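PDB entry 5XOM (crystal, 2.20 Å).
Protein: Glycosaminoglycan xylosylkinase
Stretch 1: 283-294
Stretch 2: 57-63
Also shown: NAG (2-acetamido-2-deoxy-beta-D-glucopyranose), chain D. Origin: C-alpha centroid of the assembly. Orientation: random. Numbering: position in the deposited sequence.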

# COMPACT_ATOMS: atom_id res chain seq x y z
N TYR A 283 -24.21 -3.06 6.88
CA TYR A 283 -23.27 -1.97 7.10
C TYR A 283 -22.43 -2.25 8.33
O TYR A 283 -22.83 -3.00 9.23
CB TYR A 283 -24.00 -0.63 7.23
CG TYR A 283 -24.94 -0.49 8.41
CD1 TYR A 283 -26.26 -0.92 8.34
CD2 TYR A 283 -24.52 0.12 9.58
CE1 TYR A 283 -27.12 -0.78 9.42
CE2 TYR A 283 -25.38 0.28 10.67
CZ TYR A 283 -26.68 -0.18 10.58
OH TYR A 283 -27.52 -0.02 11.65
N ILE A 284 -21.23 -1.66 8.35
CA ILE A 284 -20.37 -1.66 9.52
C ILE A 284 -20.48 -0.30 10.19
O ILE A 284 -20.92 0.68 9.58
CB ILE A 284 -18.89 -1.99 9.17
CG1 ILE A 284 -18.35 -0.98 8.15
CG2 ILE A 284 -18.77 -3.42 8.65
CD1 ILE A 284 -16.86 -1.13 7.86
N GLU A 285 -20.07 -0.23 11.45
CA GLU A 285 -20.25 1.01 12.21
C GLU A 285 -19.34 1.00 13.42
O GLU A 285 -19.17 -0.03 14.08
CB GLU A 285 -21.72 1.19 12.62
CG GLU A 285 -22.02 2.51 13.31
CD GLU A 285 -23.51 2.71 13.51
OE1 GLU A 285 -24.11 1.93 14.26
OE2 GLU A 285 -24.09 3.65 12.92
N ASN A 286 -18.73 2.15 13.70
CA ASN A 286 -18.01 2.37 14.95
C ASN A 286 -18.15 3.85 15.32
O ASN A 286 -19.05 4.54 14.83
CB ASN A 286 -16.55 1.89 14.83
CG ASN A 286 -15.73 2.69 13.83
OD1 ASN A 286 -16.13 3.77 13.38
ND2 ASN A 286 -14.57 2.17 13.49
N GLU A 287 -17.27 4.33 16.19
CA GLU A 287 -17.36 5.71 16.65
C GLU A 287 -17.11 6.74 15.54
O GLU A 287 -17.56 7.88 15.68
CB GLU A 287 -16.40 5.96 17.82
CG GLU A 287 -14.93 5.94 17.44
CD GLU A 287 -14.02 5.97 18.66
OE1 GLU A 287 -14.53 5.86 19.79
OE2 GLU A 287 -12.79 6.10 18.48
N ASN A 288 -16.42 6.38 14.46
CA ASN A 288 -16.07 7.38 13.44
C ASN A 288 -17.03 7.36 12.25
O ASN A 288 -16.74 8.01 11.24
CB ASN A 288 -14.63 7.19 12.93
CG ASN A 288 -13.57 7.31 14.03
OD1 ASN A 288 -13.77 7.94 15.08
ND2 ASN A 288 -12.40 6.70 13.76
N GLY A 289 -18.13 6.60 12.31
CA GLY A 289 -19.09 6.63 11.22
C GLY A 289 -19.61 5.24 10.88
O GLY A 289 -19.53 4.32 11.68
N SER A 290 -20.15 5.12 9.67
CA SER A 290 -20.72 3.86 9.20
C SER A 290 -20.59 3.79 7.68
O SER A 290 -20.36 4.80 7.01
CB SER A 290 -22.19 3.71 9.62
OG SER A 290 -23.03 4.55 8.84
N MET A 291 -20.74 2.58 7.14
CA MET A 291 -20.67 2.39 5.70
C MET A 291 -21.44 1.15 5.28
O MET A 291 -21.28 0.09 5.89
CB MET A 291 -19.22 2.28 5.21
CG MET A 291 -19.10 2.10 3.69
SD MET A 291 -17.47 2.39 2.97
CE MET A 291 -16.65 0.90 3.45
N VAL A 292 -22.26 1.28 4.24
CA VAL A 292 -22.91 0.13 3.63
C VAL A 292 -21.88 -0.64 2.82
O VAL A 292 -21.15 -0.06 2.00
CB VAL A 292 -24.08 0.57 2.75
CG1 VAL A 292 -24.79 -0.64 2.11
CG2 VAL A 292 -25.05 1.44 3.54
N ILE A 293 -21.78 -1.96 3.05
CA ILE A 293 -20.74 -2.76 2.43
C ILE A 293 -21.35 -3.60 1.32
O ILE A 293 -22.55 -3.93 1.34
CB ILE A 293 -19.99 -3.65 3.45
CG1 ILE A 293 -20.95 -4.57 4.20
CG2 ILE A 293 -19.18 -2.80 4.41
CD1 ILE A 293 -20.24 -5.57 5.10
N HIS A 294 -20.52 -3.95 0.35
CA HIS A 294 -20.92 -4.75 -0.80
C HIS A 294 -20.67 -6.22 -0.46
O HIS A 294 -19.72 -6.86 -0.92
CB HIS A 294 -20.19 -4.32 -2.05
CG HIS A 294 -20.50 -2.89 -2.45
ND1 HIS A 294 -19.65 -2.13 -3.26
CD2 HIS A 294 -21.57 -2.10 -2.15
CE1 HIS A 294 -20.19 -0.94 -3.43
NE2 HIS A 294 -21.34 -0.91 -2.77
C1 NAG D . -11.19 6.38 14.49
C2 NAG D . -10.18 7.22 15.30
C3 NAG D . -9.23 6.29 16.08
C4 NAG D . -9.99 5.22 16.85
C5 NAG D . -10.99 4.51 15.94
C6 NAG D . -11.88 3.53 16.66
C7 NAG D . -8.85 9.25 14.86
C8 NAG D . -8.06 10.01 13.83
N2 NAG D . -9.40 8.10 14.44
O3 NAG D . -8.40 7.03 16.97
O4 NAG D . -9.09 4.24 17.36
O5 NAG D . -11.85 5.48 15.35
O6 NAG D . -12.95 3.10 15.82
O7 NAG D . -8.99 9.66 16.01
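Stretch 2 57-63: ISVRALT

The one hydrogen bond that joins the two stretches comes from a side chain whose CA-to-CB bond points away from its partner: Arg 60 turns back through three m rotamers (chi1 -69°, chi2 -55°, chi3 -57°), and its NH1 donates to the backbone O of Ser 290 at 2.8 Å, with an N-H...acceptor angle of 146°. The carbonyl oxygen lies at the edge of the guanidinium, near its plane, as an N-H donor requires, while CG of Met 291 covers one face of the group.

Stretch 1 is a beta hairpin. Strand 283-286 and the strand that begins at Gly 289 are joined by a type I turn from Asn 286 to Gly 289, and they pair through Ile 284 N to Met 291 O (3.0 Å), Met 291 N to Ile 284 O (3.1 Å) and Asn 286 N to Gly 289 O (3.1 Å); the bond from Gly 289 N to Asn 286 O is weak at 3.4 Å. The side chain of Asn 286 braces the turn, its OD1 accepting from Asn 288 N at 2.8 Å. Asn 288 carries the glycan, with ND2 bonded covalently to C1 of NAG at 1.4 Å. Gly 289 has phi/psi of 138/-160, where a CB would jam against the preceding carbonyl oxygen.

Stretch 2 has no regular helix or strand and adds no third strand to the hairpin. It folds into a type I turn from Ser 58 to Ala 61, closed by Ala 61 N to Ser 58 O at 3.1 Å and by Ser 58 N to Ala 61 O at 2.9 Å. Its chain advances in the same sense as the second hairpin strand: CA of Val 59 is 6.0 Å from CA of Ser 290, CA of Arg 60 is 5.9 Å from CA of Met 291, and the gap widens to 8.1 Å between CA of Leu 62 and CA of Ile 293.

Val 59 gives up the largest area, 130 Å². It points toward the hairpin, and its CG2 approaches Gly 289 O at 3.3 Å, Asn 286 OD1 at 3.4 Å and Ile 284 CG1 at 4.4 Å, so this methyl meets both strands. Its CG1 lies 4.3 Å from CB of Asn 288.

Met 291 reaches toward the turn with chi1 and chi2 both t. Its CB packs 3.2 Å from Val 59 O, and its CE ends beside the turn backbone, 3.3 Å from Arg 60 C and 3.4 Å from Ala 61 N; these are close van der Waals contacts with peptide atoms. Ile 284, also pointing toward stretch 2, sets CD1 3.7 Å from Val 59 O and 4.0 Å from Leu 62 CD2. Leu 62 extends the apolar patch to Ile 293, its CD1 lying 3.9 Å from Ile 293 CG2. Altogether 502 Å² is buried, counting both sides.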

# COMPACT_ATOMS: atom_id res chain seq x y z
N ILE A 57 -8.80 -2.97 7.40
CA ILE A 57 -10.18 -2.50 7.46
C ILE A 57 -10.27 -1.23 8.31
O ILE A 57 -9.71 -1.17 9.41
CB ILE A 57 -11.10 -3.59 8.02
CG1 ILE A 57 -11.06 -4.83 7.12
CG2 ILE A 57 -12.53 -3.08 8.16
CD1 ILE A 57 -11.69 -6.03 7.75
N SER A 58 -10.96 -0.23 7.78
CA SER A 58 -11.43 0.92 8.54
C SER A 58 -12.91 1.12 8.23
O SER A 58 -13.47 0.45 7.36
CB SER A 58 -10.61 2.19 8.22
OG SER A 58 -10.62 2.45 6.83
N VAL A 59 -13.54 2.06 8.93
CA VAL A 59 -14.99 2.16 8.83
C VAL A 59 -15.44 2.66 7.46
O VAL A 59 -16.61 2.45 7.09
CB VAL A 59 -15.55 3.07 9.95
CG1 VAL A 59 -15.44 4.54 9.58
CG2 VAL A 59 -17.00 2.69 10.26
N ARG A 60 -14.55 3.26 6.68
CA ARG A 60 -14.89 3.72 5.34
C ARG A 60 -14.16 2.96 4.23
O ARG A 60 -14.20 3.40 3.07
CB ARG A 60 -14.60 5.22 5.21
CG ARG A 60 -15.55 6.10 6.04
CD ARG A 60 -17.02 5.82 5.69
NE ARG A 60 -17.29 6.01 4.27
CZ ARG A 60 -18.50 5.94 3.73
NH1 ARG A 60 -19.60 5.68 4.44
NH2 ARG A 60 -18.64 6.12 2.41
N ALA A 61 -13.53 1.83 4.54
CA ALA A 61 -12.86 1.05 3.51
C ALA A 61 -12.57 -0.35 4.03
O ALA A 61 -11.88 -0.50 5.04
CB ALA A 61 -11.57 1.72 3.05
N LEU A 62 -13.09 -1.37 3.34
CA LEU A 62 -12.73 -2.74 3.68
C LEU A 62 -11.40 -3.14 3.05
O LEU A 62 -10.64 -3.91 3.65
CB LEU A 62 -13.83 -3.72 3.24
CG LEU A 62 -15.15 -3.72 4.02
CD1 LEU A 62 -16.03 -4.86 3.51
CD2 LEU A 62 -14.93 -3.80 5.53
N THR A 63 -11.08 -2.62 1.87
CA THR A 63 -9.84 -2.93 1.18
C THR A 63 -9.15 -1.63 0.78
O THR A 63 -9.71 -0.54 0.89
CB THR A 63 -10.09 -3.81 -0.06
OG1 THR A 63 -10.99 -3.14 -0.94
CG2 THR A 63 -10.69 -5.15 0.35